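Local coordinates for Lmo0135 protein (Listeria monocytogenes EGD-e, PDB 5ISU), which probably serves as the substrate-binding protein of an ABC transporter, presenting captured solutes, likely peptides, to the membrane permease, at residues E265-L270 against D392-L397; I384-K389 against Y419-Y424; L20-T25 against I229-I234; V248-Y253 against V471-S476. All blocks are in the same frame, centred on the assembly; numbering follows the deposited sequence. Where two conformers were deposited one is given.

Overall arrangement
The four contacts fall into two pairs. Contacts 1 and 2 touch, with centres 10 Å apart; their segments alternate along the chain, and Tyr-393 OH probably hydrogen-bonds to Tyr-421 O. Contacts 3 and 4 also lie 10 Å apart between centres, linked by backbone bonds such as Asn-230 O with Asp-475 N, which join 229-234 to 471-476. The pairs are well separated: centres of contacts 1 and 4 are 39 Å apart and their nearest atoms about 19 Å. Strand 248-263 spans the gap, starting in contact 4 and ending just before the loop of contact 1, consistent with a connection between the two lobes of a solute-binding protein. Contacts 2 and 4 lie on opposite sides of the chain's centre.

Contact 1: E265-L270 against D392-L397; sequences ENQPAL and DYSIAL
The hydroxyl of Ser-394 has three hydrogen-bond partners. It donates to Gln-267 OE1 over 2.8 Å from Ser-394 OG, accepts a bond from a water 3.1 Å from that same OG, and accepts from the backbone N of Thr-343. Approaching Gln-267 OE1 at a C=O...donor angle of 106°, the hydroxyl comes in from beside the carbonyl and tilted out of its plane. The water closes a small ring, accepting a hydrogen bond from Gln-267 NE2 at 2.8 Å and donating one to Ser-394 OG. NE2 also bonds to the backbone O of Ala-391, and with both ends of the amide engaged the flat group has little freedom to turn over. Gln-267 gets there with an almost straight chain beyond CG (chi2 -160°). In the fold this joins the loop between strand 248-263 and helix 273-281 to the run into strand 395-400, which sits between strands 248-263 and 341-347 of a mixed sheet. Leu-270 adds packing: its CD1 lies against the Ser-394 carbonyl, 3.1 Å from O, a tight approach, and 4.0 Å from Ser-394 CB. Leu-342 of strand 341-347 touches both Gln-267 and Ser-394.

Contact 2: I384-K389 against Y419-Y424; sequences ITLDRK and YNYSNY
Arg-388 reaches across to Asn-423 with NE while the far end of its guanidinium folds back onto its own segment. NE gives a nearly straight bond to Asn-423 OD1 (2.9 Å, 169° at the hydrogen), with the acceptor in the guanidinium plane. NH1 and NH2 together grip a single atom, Thr-385 O, at 3.0 and 2.9 Å respectively, again close to that plane. The bends at chi2 (-73°) and chi3 (55°) turn CD and then NE, so that the side chain doubles back. NH2 has a further acceptor in Pro-418 O. Over one face of the guanidinium lies the backbone of Asn-420 and Tyr-421; Asn-420 O comes within 3.1 Å of Arg-388 NE but at a poor angle for a bond. The Tyr-421 ring stands perpendicular to the guanidinium and presents its edge to Thr-385 O, with CD1 3.2 Å from that oxygen. Farther out, Leu-386 CD1 meets the edge of the Tyr-419 ring, 3.8 Å from CE1. Asn-423 ends a type I turn begun at Asn-420, and its ND2 bonds to Asn-264. The contact joins the end of helix 378-385 to the loop preceding helix 427-438, with Tyr-421 against strand 248-263 and Tyr-424 against helix 442-458.

Contact 3: L20-T25 against I229-I234; sequences LIIGVT and INLKSI
Gly-23 offers a shallow hollow in its strand: on the side where it has no side chain, Ile-229 CD1 and Lys-232 CB close in to 4.3 and 4.2 Å from Gly-23 CA. Gly-23 N bonds to Leu-231 O at 2.7 Å. The other face is more apolar, with Leu-20, Ile-22 and Leu-231. Ile-22 and Leu-231 lie side by side pointing the same way, Ile-22 CG2 resting 4.1 Å from Leu-231 CG. Leu-20 slides past Asn-230 in the opposite direction and presses CD1 to within 3.5 Å of Asn-230 CB. With CG beside its backbone N (chi1 -59°) and chi2 of 119° turning the amide, Asn-230 presents OD1 to Ile-21 N at 2.9 Å, in the amide plane and on a lone pair, so a side chain accepts the strand's N-H. Ile-21 O in turn takes Asn-230 N and, weakly, Leu-231 N. Beyond Gly-23 the parallel backbones part, and a water bridges Gly-23 O to Ser-233 N. Strand 19-24, an edge strand of a four-stranded sheet, pairs on its other side with strand 208-213, and strand 231-233 pairs with strand 462-475. Helix 217-225 packs on Ile-229 and Lys-232, and strand 491-492 on Ile-22 and Leu-231.

Contact 4: V248-Y253 against V471-S476; sequences VNIITY and VLALDS
The Tyr-253 ring meets Leu-472 with its edge: Leu-472 CG lies near the ring plane, 3.6 Å from CE1 and 3.5 Å from Tyr-253 OH, while CD1 and CD2 of the leucine stay close to the hydroxyl. A chi1 of 56° puts the tyrosine CG between its backbone N and carbonyl carbon, which starts the ring back across the neighbouring strand. At the far end the other flat group, the Asn-249 amide, takes a weak bond at OD1 from Ser-476 OG over 3.1 Å. Between these ends runs a regular antiparallel ladder. Asn-249 and Leu-474 form one hydrogen-bonded pair, Ile-251 and Leu-472 the next, each with two nearly straight N-H...O bonds; the shortest is Ile-251 N to Leu-472 O at 2.8 Å. CA-H...O contacts fill the intervals, such as Val-471 CA to Ile-251 O. On one face Ile-250 reaches both ways, CG2 to Val-471 CG1 at 3.6 Å and CD1 to Ala-473 CB at 3.8 Å, and helix 239-245 packs over it. The opposite face carries Ile-251, Leu-472 and Leu-474, touched by Phe-492 and Gln-481. At Val-248 and Asp-475 the side chains diverge. The strands are twisted, their directions 155° apart. Both are long, and strand 248-263 runs on to pair with strand 395-400; a long strand pair of this kind is consistent with the strands that link the lobes in the SBP_bac_5 family of solute-binding proteins.

Contact 1: E265-L270 against D392-L397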
# COMPACT_ATOMS: atom_id res chain seq x y z
N GLU A 265 3.15 23.53 6.47
CA GLU A 265 4.11 24.61 6.68
C GLU A 265 3.98 25.81 5.72
O GLU A 265 4.72 26.77 5.86
CB GLU A 265 5.54 24.07 6.73
CG GLU A 265 5.72 23.08 7.86
CD GLU A 265 7.16 22.63 8.08
OE1 GLU A 265 8.09 23.39 7.75
OE2 GLU A 265 7.35 21.52 8.63
N ASN A 266 3.08 25.74 4.74
CA ASN A 266 2.82 26.91 3.87
C ASN A 266 2.06 27.99 4.68
O ASN A 266 2.09 29.16 4.32
CB ASN A 266 2.07 26.54 2.59
CG ASN A 266 2.94 25.80 1.58
OD1 ASN A 266 4.18 25.78 1.69
ND2 ASN A 266 2.30 25.21 0.57
N GLN A 267 1.38 27.58 5.76
CA GLN A 267 0.73 28.54 6.66
C GLN A 267 1.85 29.02 7.58
O GLN A 267 2.49 28.21 8.23
CB GLN A 267 -0.41 27.92 7.48
CG GLN A 267 -1.64 27.56 6.65
CD GLN A 267 -2.90 27.41 7.50
OE1 GLN A 267 -2.84 27.34 8.73
NE2 GLN A 267 -4.06 27.37 6.84
N PRO A 268 2.12 30.34 7.61
CA PRO A 268 3.23 30.83 8.44
C PRO A 268 3.28 30.30 9.89
O PRO A 268 4.35 29.90 10.34
CB PRO A 268 3.02 32.35 8.43
CG PRO A 268 2.30 32.63 7.16
CD PRO A 268 1.45 31.42 6.87
N ALA A 269 2.15 30.26 10.58
CA ALA A 269 2.12 29.81 11.98
C ALA A 269 2.70 28.40 12.23
O ALA A 269 3.40 28.19 13.21
CB ALA A 269 0.71 29.91 12.55
N LEU A 270 2.43 27.46 11.32
CA LEU A 270 2.93 26.08 11.45
C LEU A 270 4.42 25.87 11.12
O LEU A 270 4.92 24.73 11.19
CB LEU A 270 2.07 25.15 10.60
CG LEU A 270 0.63 25.10 11.11
CD1 LEU A 270 -0.25 24.49 10.04
CD2 LEU A 270 0.53 24.36 12.44
N ASP A 392 -4.55 26.60 2.29
CA ASP A 392 -5.91 26.66 2.85
C ASP A 392 -6.02 25.81 4.10
O ASP A 392 -6.64 26.21 5.08
CB ASP A 392 -6.94 26.16 1.84
CG ASP A 392 -7.01 27.00 0.59
OD1 ASP A 392 -6.44 28.12 0.56
OD2 ASP A 392 -7.65 26.53 -0.37
N TYR A 393 -5.40 24.63 4.06
CA TYR A 393 -5.47 23.69 5.18
C TYR A 393 -4.32 23.88 6.16
O TYR A 393 -3.18 24.06 5.76
CB TYR A 393 -5.50 22.23 4.67
CG TYR A 393 -4.23 21.72 3.95
CD1 TYR A 393 -4.03 21.95 2.59
CD2 TYR A 393 -3.28 20.95 4.63
CE1 TYR A 393 -2.90 21.48 1.93
CE2 TYR A 393 -2.15 20.46 3.97
CZ TYR A 393 -1.97 20.74 2.62
OH TYR A 393 -0.86 20.28 1.95
N SER A 394 -4.64 23.86 7.44
CA SER A 394 -3.62 23.94 8.47
C SER A 394 -3.18 22.50 8.71
O SER A 394 -2.00 22.20 8.83
CB SER A 394 -4.19 24.53 9.76
OG SER A 394 -4.96 25.69 9.50
N ILE A 395 -4.17 21.61 8.75
CA ILE A 395 -3.94 20.19 8.99
C ILE A 395 -4.76 19.37 8.02
O ILE A 395 -5.90 19.75 7.68
CB ILE A 395 -4.36 19.81 10.43
CG1 ILE A 395 -3.58 20.64 11.45
CG2 ILE A 395 -4.16 18.31 10.68
CD1 ILE A 395 -4.04 20.46 12.88
N ALA A 396 -4.19 18.27 7.55
CA ALA A 396 -4.86 17.33 6.67
C ALA A 396 -4.65 15.90 7.19
O ALA A 396 -3.54 15.50 7.54
CB ALA A 396 -4.35 17.47 5.26
N LEU A 397 -5.74 15.14 7.27
CA LEU A 397 -5.67 13.76 7.70
C LEU A 397 -5.40 12.92 6.48
O LEU A 397 -6.04 13.11 5.45
CB LEU A 397 -6.97 13.33 8.37
CG LEU A 397 -7.33 14.18 9.57
CD1 LEU A 397 -8.67 13.75 10.14
CD2 LEU A 397 -6.23 14.13 10.62
O HOH W 1 -6.45 28.08 8.09

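Contact 2: I384-K389 against Y419-Y424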
# COMPACT_ATOMS: atom_id res chain seq x y z
N ILE A 384 -6.91 20.10 -3.52
CA ILE A 384 -6.36 20.93 -2.44
C ILE A 384 -5.02 20.43 -1.93
O ILE A 384 -4.05 21.18 -1.91
CB ILE A 384 -7.35 21.06 -1.26
CG1 ILE A 384 -8.53 21.95 -1.67
CG2 ILE A 384 -6.68 21.67 -0.04
CD1 ILE A 384 -9.62 22.05 -0.63
N THR A 385 -4.95 19.16 -1.55
CA THR A 385 -3.73 18.61 -0.96
C THR A 385 -2.68 18.15 -1.96
O THR A 385 -1.53 17.94 -1.59
CB THR A 385 -4.04 17.44 0.01
OG1 THR A 385 -4.54 16.31 -0.72
CG2 THR A 385 -5.05 17.88 1.05
N LEU A 386 -3.06 17.97 -3.22
CA LEU A 386 -2.09 17.55 -4.23
C LEU A 386 -1.38 18.80 -4.80
O LEU A 386 -0.41 18.68 -5.55
CB LEU A 386 -2.78 16.74 -5.33
CG LEU A 386 -1.94 15.64 -5.98
CD1 LEU A 386 -1.62 14.55 -4.95
CD2 LEU A 386 -2.68 15.05 -7.17
N ASP A 387 -1.86 19.98 -4.41
CA ASP A 387 -1.29 21.26 -4.85
C ASP A 387 -0.27 21.78 -3.81
O ASP A 387 -0.65 22.32 -2.77
CB ASP A 387 -2.43 22.28 -5.05
CG ASP A 387 -1.96 23.62 -5.59
OD1 ASP A 387 -0.79 23.73 -6.05
OD2 ASP A 387 -2.78 24.57 -5.56
N ARG A 388 1.02 21.63 -4.13
CA ARG A 388 2.11 22.04 -3.23
C ARG A 388 2.19 23.53 -2.86
O ARG A 388 2.94 23.89 -1.95
CB ARG A 388 3.48 21.56 -3.78
CG ARG A 388 3.68 20.04 -3.83
CD ARG A 388 3.89 19.40 -2.46
NE ARG A 388 2.83 19.72 -1.51
CZ ARG A 388 1.64 19.12 -1.46
NH1 ARG A 388 0.74 19.53 -0.57
NH2 ARG A 388 1.32 18.13 -2.29
N LYS A 389 1.41 24.38 -3.52
CA LYS A 389 1.41 25.81 -3.19
C LYS A 389 0.23 26.19 -2.29
O LYS A 389 0.16 27.33 -1.83
CB LYS A 389 1.33 26.63 -4.47
CG LYS A 389 2.49 26.38 -5.43
CD LYS A 389 2.16 26.84 -6.84
CE LYS A 389 1.09 25.95 -7.47
NZ LYS A 389 0.82 26.35 -8.88
N TYR A 419 4.09 14.59 -3.10
CA TYR A 419 3.23 14.14 -2.00
C TYR A 419 3.73 14.62 -0.62
O TYR A 419 3.37 14.05 0.40
CB TYR A 419 3.02 12.62 -2.05
CG TYR A 419 2.68 12.10 -3.44
CD1 TYR A 419 1.44 12.40 -4.03
CD2 TYR A 419 3.57 11.30 -4.16
CE1 TYR A 419 1.13 11.93 -5.31
CE2 TYR A 419 3.26 10.82 -5.43
CZ TYR A 419 2.04 11.14 -6.00
OH TYR A 419 1.72 10.67 -7.26
N ASN A 420 4.54 15.69 -0.60
CA ASN A 420 5.05 16.28 0.65
C ASN A 420 3.93 17.21 1.17
O ASN A 420 3.99 18.43 1.00
CB ASN A 420 6.34 17.06 0.36
CG ASN A 420 7.02 17.65 1.61
OD1 ASN A 420 6.41 17.83 2.67
ND2 ASN A 420 8.30 17.99 1.45
N TYR A 421 2.93 16.60 1.79
CA TYR A 421 1.73 17.34 2.28
C TYR A 421 2.02 18.42 3.33
O TYR A 421 1.31 19.44 3.39
CB TYR A 421 0.66 16.35 2.81
CG TYR A 421 0.19 15.36 1.73
CD1 TYR A 421 -0.42 15.82 0.56
CD2 TYR A 421 0.34 13.98 1.89
CE1 TYR A 421 -0.85 14.95 -0.42
CE2 TYR A 421 -0.09 13.10 0.90
CZ TYR A 421 -0.69 13.59 -0.25
OH TYR A 421 -1.13 12.75 -1.23
N SER A 422 3.07 18.21 4.11
CA SER A 422 3.47 19.15 5.14
C SER A 422 4.26 20.34 4.56
O SER A 422 4.42 21.35 5.24
CB SER A 422 4.30 18.42 6.20
OG SER A 422 3.59 17.31 6.76
N ASN A 423 4.75 20.22 3.32
CA ASN A 423 5.55 21.27 2.65
C ASN A 423 6.82 21.62 3.46
O ASN A 423 7.27 22.77 3.49
CB ASN A 423 4.70 22.52 2.36
CG ASN A 423 3.52 22.23 1.46
OD1 ASN A 423 3.69 21.84 0.32
ND2 ASN A 423 2.30 22.47 1.96
N TYR A 424 7.39 20.58 4.06
CA TYR A 424 8.61 20.66 4.88
C TYR A 424 9.86 20.68 4.01
O TYR A 424 10.11 19.74 3.25
CB TYR A 424 8.61 19.45 5.83
CG TYR A 424 9.84 19.23 6.69
CD1 TYR A 424 10.12 20.07 7.77
CD2 TYR A 424 10.65 18.12 6.49
CE1 TYR A 424 11.21 19.83 8.59
CE2 TYR A 424 11.74 17.88 7.30
CZ TYR A 424 12.02 18.73 8.35
OH TYR A 424 13.10 18.48 9.15

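Contact 3: L20-T25 against I229-I234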
# COMPACT_ATOMS: atom_id res chain seq x y z
N LEU A 20 -16.12 -19.80 -5.20
CA LEU A 20 -15.90 -18.77 -4.18
C LEU A 20 -16.30 -17.45 -4.80
O LEU A 20 -15.88 -17.14 -5.91
CB LEU A 20 -14.44 -18.69 -3.75
CG LEU A 20 -14.11 -17.61 -2.69
CD1 LEU A 20 -14.73 -17.96 -1.35
CD2 LEU A 20 -12.61 -17.47 -2.53
N ILE A 21 -17.12 -16.69 -4.08
CA ILE A 21 -17.60 -15.39 -4.51
C ILE A 21 -16.95 -14.38 -3.59
O ILE A 21 -17.12 -14.47 -2.37
CB ILE A 21 -19.12 -15.27 -4.35
CG1 ILE A 21 -19.83 -16.43 -5.05
CG2 ILE A 21 -19.61 -13.95 -4.90
CD1 ILE A 21 -19.76 -16.34 -6.55
N ILE A 22 -16.22 -13.42 -4.16
CA ILE A 22 -15.53 -12.40 -3.37
C ILE A 22 -16.13 -11.02 -3.64
O ILE A 22 -16.29 -10.62 -4.79
CB ILE A 22 -14.04 -12.36 -3.72
CG1 ILE A 22 -13.46 -13.77 -3.70
CG2 ILE A 22 -13.30 -11.41 -2.77
CD1 ILE A 22 -11.97 -13.81 -4.00
N GLY A 23 -16.46 -10.31 -2.58
CA GLY A 23 -17.09 -8.99 -2.71
C GLY A 23 -16.05 -7.90 -2.82
O GLY A 23 -15.12 -7.85 -2.03
N VAL A 24 -16.17 -7.06 -3.86
CA VAL A 24 -15.30 -5.90 -4.03
C VAL A 24 -16.22 -4.68 -4.19
O VAL A 24 -17.42 -4.84 -4.47
CB VAL A 24 -14.33 -6.04 -5.21
CG1 VAL A 24 -13.39 -7.20 -4.96
CG2 VAL A 24 -15.07 -6.23 -6.52
N THR A 25 -15.67 -3.49 -4.03
CA THR A 25 -16.48 -2.27 -4.03
C THR A 25 -16.69 -1.54 -5.35
O THR A 25 -17.71 -0.86 -5.51
CB THR A 25 -15.93 -1.27 -3.00
OG1 THR A 25 -14.58 -0.92 -3.34
CG2 THR A 25 -15.98 -1.87 -1.59
N ILE A 229 -22.40 -13.90 -1.20
CA ILE A 229 -20.99 -13.51 -1.19
C ILE A 229 -20.38 -14.39 -0.11
O ILE A 229 -21.01 -14.63 0.93
CB ILE A 229 -20.78 -12.02 -0.86
CG1 ILE A 229 -21.33 -11.15 -1.99
CG2 ILE A 229 -19.29 -11.71 -0.69
CD1 ILE A 229 -21.18 -9.67 -1.75
N ASN A 230 -19.17 -14.88 -0.36
CA ASN A 230 -18.46 -15.77 0.57
C ASN A 230 -17.29 -15.12 1.31
O ASN A 230 -16.87 -15.62 2.35
CB ASN A 230 -17.89 -16.94 -0.21
CG ASN A 230 -18.95 -17.75 -0.92
OD1 ASN A 230 -18.93 -17.85 -2.15
ND2 ASN A 230 -19.90 -18.29 -0.17
N LEU A 231 -16.76 -14.02 0.76
CA LEU A 231 -15.57 -13.36 1.29
C LEU A 231 -15.54 -11.88 0.91
O LEU A 231 -15.85 -11.52 -0.21
CB LEU A 231 -14.30 -14.03 0.70
CG LEU A 231 -12.95 -13.27 0.88
CD1 LEU A 231 -12.60 -13.07 2.34
CD2 LEU A 231 -11.81 -13.98 0.15
N LYS A 232 -15.19 -11.04 1.87
CA LYS A 232 -15.08 -9.61 1.62
C LYS A 232 -14.42 -8.91 2.79
O LYS A 232 -14.32 -9.46 3.90
CB LYS A 232 -16.48 -8.97 1.45
CG LYS A 232 -17.32 -9.03 2.72
CD LYS A 232 -18.78 -8.66 2.51
CE LYS A 232 -18.97 -7.23 2.08
NZ LYS A 232 -18.52 -6.24 3.10
N SER A 233 -14.03 -7.67 2.53
CA SER A 233 -13.51 -6.78 3.54
C SER A 233 -14.68 -6.17 4.32
O SER A 233 -15.74 -5.89 3.75
CB SER A 233 -12.72 -5.67 2.87
OG SER A 233 -11.64 -6.23 2.13
N ILE A 234 -14.46 -5.94 5.61
CA ILE A 234 -15.45 -5.40 6.52
C ILE A 234 -14.89 -4.13 7.17
O ILE A 234 -13.71 -4.06 7.47
CB ILE A 234 -15.75 -6.42 7.66
CG1 ILE A 234 -16.13 -7.79 7.10
CG2 ILE A 234 -16.84 -5.92 8.60
CD1 ILE A 234 -17.30 -7.77 6.14
O HOH W 2 -14.47 -6.41 0.12

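Contact 4: V248-Y253 against V471-S476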
# COMPACT_ATOMS: atom_id res chain seq x y z
N VAL A 248 -19.43 -17.00 9.89
CA VAL A 248 -18.26 -16.43 9.23
C VAL A 248 -17.10 -16.31 10.22
O VAL A 248 -17.31 -16.06 11.41
CB VAL A 248 -18.49 -15.02 8.63
CG1 VAL A 248 -19.61 -15.02 7.60
CG2 VAL A 248 -18.77 -13.99 9.73
N ASN A 249 -15.90 -16.49 9.71
CA ASN A 249 -14.71 -16.32 10.51
C ASN A 249 -14.20 -14.89 10.19
O ASN A 249 -14.11 -14.50 9.02
CB ASN A 249 -13.66 -17.39 10.15
CG ASN A 249 -14.14 -18.81 10.50
OD1 ASN A 249 -14.87 -19.04 11.47
ND2 ASN A 249 -13.70 -19.77 9.71
N ILE A 250 -13.94 -14.12 11.24
CA ILE A 250 -13.44 -12.77 11.07
C ILE A 250 -11.94 -12.83 11.21
O ILE A 250 -11.43 -13.40 12.17
CB ILE A 250 -14.02 -11.82 12.11
CG1 ILE A 250 -15.55 -11.79 11.99
CG2 ILE A 250 -13.44 -10.42 11.95
CD1 ILE A 250 -16.06 -11.36 10.63
N ILE A 251 -11.23 -12.24 10.24
CA ILE A 251 -9.77 -12.23 10.24
C ILE A 251 -9.28 -10.79 10.26
O ILE A 251 -9.68 -9.98 9.42
CB ILE A 251 -9.21 -12.90 8.98
CG1 ILE A 251 -9.95 -14.21 8.67
CG2 ILE A 251 -7.72 -13.16 9.15
CD1 ILE A 251 -9.61 -14.80 7.32
N THR A 252 -8.41 -10.49 11.21
CA THR A 252 -7.83 -9.18 11.41
C THR A 252 -6.30 -9.30 11.28
O THR A 252 -5.69 -10.12 11.94
CB THR A 252 -8.20 -8.64 12.79
OG1 THR A 252 -9.63 -8.53 12.89
CG2 THR A 252 -7.57 -7.27 13.04
N TYR A 253 -5.72 -8.46 10.43
CA TYR A 253 -4.29 -8.51 10.13
C TYR A 253 -3.77 -7.10 9.76
O TYR A 253 -4.56 -6.25 9.35
CB TYR A 253 -4.08 -9.48 8.96
CG TYR A 253 -4.91 -9.11 7.74
CD1 TYR A 253 -6.26 -9.42 7.69
CD2 TYR A 253 -4.35 -8.42 6.67
CE1 TYR A 253 -7.03 -9.07 6.60
CE2 TYR A 253 -5.11 -8.07 5.57
CZ TYR A 253 -6.45 -8.40 5.53
OH TYR A 253 -7.21 -8.03 4.46
N VAL A 471 -9.77 -5.85 7.94
CA VAL A 471 -10.62 -6.95 8.44
C VAL A 471 -11.34 -7.64 7.29
O VAL A 471 -11.89 -6.98 6.41
CB VAL A 471 -11.69 -6.43 9.42
CG1 VAL A 471 -12.48 -7.58 10.03
CG2 VAL A 471 -11.05 -5.61 10.53
N LEU A 472 -11.33 -8.97 7.32
CA LEU A 472 -12.03 -9.80 6.35
C LEU A 472 -13.04 -10.69 7.05
O LEU A 472 -12.84 -11.11 8.19
CB LEU A 472 -11.09 -10.78 5.66
CG LEU A 472 -9.97 -10.22 4.82
CD1 LEU A 472 -9.06 -11.38 4.43
CD2 LEU A 472 -10.51 -9.47 3.60
N ALA A 473 -14.09 -11.03 6.31
CA ALA A 473 -15.07 -11.97 6.76
C ALA A 473 -15.06 -13.07 5.70
O ALA A 473 -15.19 -12.79 4.50
CB ALA A 473 -16.44 -11.33 6.86
N LEU A 474 -14.85 -14.31 6.14
CA LEU A 474 -14.80 -15.48 5.27
C LEU A 474 -15.82 -16.53 5.72
O LEU A 474 -15.74 -17.00 6.84
CB LEU A 474 -13.40 -16.12 5.32
CG LEU A 474 -13.24 -17.44 4.54
CD1 LEU A 474 -13.52 -17.16 3.07
CD2 LEU A 474 -11.86 -18.10 4.68
N ASP A 475 -16.72 -16.91 4.82
CA ASP A 475 -17.75 -17.93 5.07
C ASP A 475 -17.08 -19.14 5.77
O ASP A 475 -16.07 -19.70 5.27
CB ASP A 475 -18.44 -18.27 3.74
CG ASP A 475 -19.47 -19.40 3.83
OD1 ASP A 475 -19.49 -20.18 4.82
OD2 ASP A 475 -20.23 -19.54 2.85
N SER A 476 -17.63 -19.51 6.93
CA SER A 476 -17.08 -20.59 7.78
C SER A 476 -16.94 -21.94 7.12
O SER A 476 -16.19 -22.76 7.62
CB SER A 476 -17.85 -20.72 9.10
OG SER A 476 -17.50 -19.66 9.97